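Local coordinates for teichoic acid biosynthesis protein F (Staphylococcus epidermidis, PDB 3L7I) that belongs to the teichoic acid biosynthesis proteins and adopts a GT-B type fold of two Rossmann-like domains, at residues 368-373 / 606-611. Numbering follows the deposited sequence.
Sequences SPKYIY and YNDVSE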
# COMPACT_ATOMS: atom_id res chain seq x y z
N SER A 368 15.62 -41.30 -17.12
CA SER A 368 14.60 -42.16 -16.58
C SER A 368 13.18 -41.62 -16.74
O SER A 368 12.24 -42.40 -16.92
CB SER A 368 14.91 -42.46 -15.12
OG SER A 368 15.75 -43.59 -15.02
N PRO A 369 12.99 -40.30 -16.65
CA PRO A 369 11.65 -39.79 -16.97
C PRO A 369 11.22 -40.15 -18.41
O PRO A 369 10.04 -40.45 -18.65
CB PRO A 369 11.80 -38.28 -16.82
CG PRO A 369 12.86 -38.15 -15.79
CD PRO A 369 13.85 -39.25 -16.07
N LYS A 370 12.18 -40.12 -19.34
CA LYS A 370 11.88 -40.39 -20.72
C LYS A 370 11.26 -41.79 -20.86
O LYS A 370 10.20 -41.95 -21.49
CB LYS A 370 13.12 -40.21 -21.61
CG LYS A 370 13.10 -41.04 -22.93
CD LYS A 370 14.16 -40.58 -23.92
CE LYS A 370 14.56 -41.67 -24.93
NZ LYS A 370 15.30 -41.11 -26.12
N TYR A 371 11.91 -42.78 -20.24
CA TYR A 371 11.45 -44.17 -20.33
C TYR A 371 10.16 -44.44 -19.55
O TYR A 371 9.34 -45.25 -19.99
CB TYR A 371 12.57 -45.13 -19.92
CG TYR A 371 13.68 -45.14 -20.94
CD1 TYR A 371 14.69 -44.18 -20.90
CD2 TYR A 371 13.72 -46.08 -21.96
CE1 TYR A 371 15.69 -44.17 -21.84
CE2 TYR A 371 14.72 -46.08 -22.90
CZ TYR A 371 15.70 -45.12 -22.83
OH TYR A 371 16.71 -45.11 -23.77
N ILE A 372 9.98 -43.78 -18.41
CA ILE A 372 8.73 -43.91 -17.68
C ILE A 372 7.63 -43.46 -18.63
O ILE A 372 6.61 -44.13 -18.77
CB ILE A 372 8.73 -43.10 -16.34
CG1 ILE A 372 9.73 -43.72 -15.36
CG2 ILE A 372 7.34 -43.05 -15.72
CD1 ILE A 372 9.94 -42.90 -14.08
N TYR A 373 7.88 -42.34 -19.32
CA TYR A 373 6.91 -41.76 -20.26
C TYR A 373 6.64 -42.64 -21.47
O TYR A 373 5.49 -42.86 -21.84
CB TYR A 373 7.36 -40.38 -20.73
CG TYR A 373 6.57 -39.83 -21.89
CD1 TYR A 373 5.24 -39.45 -21.72
CD2 TYR A 373 7.14 -39.69 -23.14
CE1 TYR A 373 4.50 -38.93 -22.78
CE2 TYR A 373 6.42 -39.17 -24.21
CZ TYR A 373 5.10 -38.79 -24.02
OH TYR A 373 4.38 -38.27 -25.07
N TYR A 606 24.91 -36.27 -27.93
CA TYR A 606 23.97 -37.33 -28.27
C TYR A 606 22.85 -37.41 -27.22
O TYR A 606 23.12 -37.40 -26.03
CB TYR A 606 24.73 -38.65 -28.38
CG TYR A 606 23.93 -39.78 -28.99
CD1 TYR A 606 23.37 -40.77 -28.18
CD2 TYR A 606 23.73 -39.85 -30.36
CE1 TYR A 606 22.63 -41.80 -28.74
CE2 TYR A 606 22.99 -40.87 -30.92
CZ TYR A 606 22.44 -41.84 -30.11
OH TYR A 606 21.70 -42.85 -30.69
N ASN A 607 21.59 -37.45 -27.66
CA ASN A 607 20.46 -37.37 -26.72
C ASN A 607 20.51 -38.42 -25.62
O ASN A 607 20.22 -38.14 -24.47
CB ASN A 607 19.13 -37.53 -27.46
CG ASN A 607 19.10 -36.79 -28.80
OD1 ASN A 607 19.99 -35.98 -29.10
ND2 ASN A 607 18.06 -37.06 -29.61
N ASP A 608 20.92 -39.62 -25.99
CA ASP A 608 20.70 -40.80 -25.15
C ASP A 608 21.96 -41.64 -24.81
O ASP A 608 22.58 -42.29 -25.66
CB ASP A 608 19.59 -41.65 -25.79
CG ASP A 608 19.03 -42.67 -24.84
OD1 ASP A 608 17.80 -42.68 -24.64
OD2 ASP A 608 19.84 -43.45 -24.27
N VAL A 609 22.31 -41.64 -23.54
CA VAL A 609 23.59 -42.18 -23.15
C VAL A 609 23.56 -43.71 -23.03
O VAL A 609 24.62 -44.37 -23.13
CB VAL A 609 24.07 -41.52 -21.85
CG1 VAL A 609 23.42 -42.18 -20.66
CG2 VAL A 609 25.57 -41.64 -21.73
N SER A 610 22.38 -44.27 -22.81
CA SER A 610 22.27 -45.72 -22.63
C SER A 610 22.49 -46.42 -23.96
O SER A 610 23.05 -47.51 -24.03
CB SER A 610 20.90 -46.09 -22.09
OG SER A 610 20.28 -44.96 -21.52
N GLU A 611 22.04 -45.77 -25.02
CA GLU A 611 22.30 -46.24 -26.36
C GLU A 611 23.80 -46.23 -26.64
O GLU A 611 24.32 -47.16 -27.24
CB GLU A 611 21.53 -45.41 -27.39
CG GLU A 611 20.02 -45.55 -27.25
CD GLU A 611 19.26 -44.84 -28.33
OE1 GLU A 611 19.87 -44.02 -29.05
OE2 GLU A 611 18.04 -45.10 -28.47
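Across the cleft between the two Rossmann-like halves of a GT-B fold, Lys-370 and Tyr-371 of helix 367-379 reach the N-cap residue of helix 609-614, Asp-608. It is a worked example of a helix cap doing double duty: one carboxylate oxygen serves its own helix, the other the opposite domain. Asp-608 OD2 accepts from Glu-611 N at 3.3 Å in a nearly straight bond (163°), on the anti side but well out of the carboxylate plane, and more weakly from Ser-610 N. OD1 is turned across the cleft. Tyr-371 OH donates to Asp-608 OD1 at 2.8 Å, approaching on the syn side and 23° out of the carboxylate plane; the phenol ring stands almost perpendicular to that plane, with Asp-608 OD1 lying at the edge of the Tyr-371 ring, near its plane. Lys-370, with CG anti to its own amide nitrogen (chi1 154°) and the rest of the chain extended, brings NZ to 3.3 Å from Asp-608 OD1, a salt bridge whose hydrogen bond is weak. The ammonium and the helix N-terminus would both tend to stabilise the charged carboxylate. Val-514 of helix 513-517 touches both Tyr-371 and Ser-610, and Ser-610 OG is hydrogen-bonded to Arg-511 O. Within the same segment, the loop is tied to its helix by Tyr-606 OH, which donates to Glu-611 OE1 at 2.7 Å, almost in line with the CD-OE1 bond.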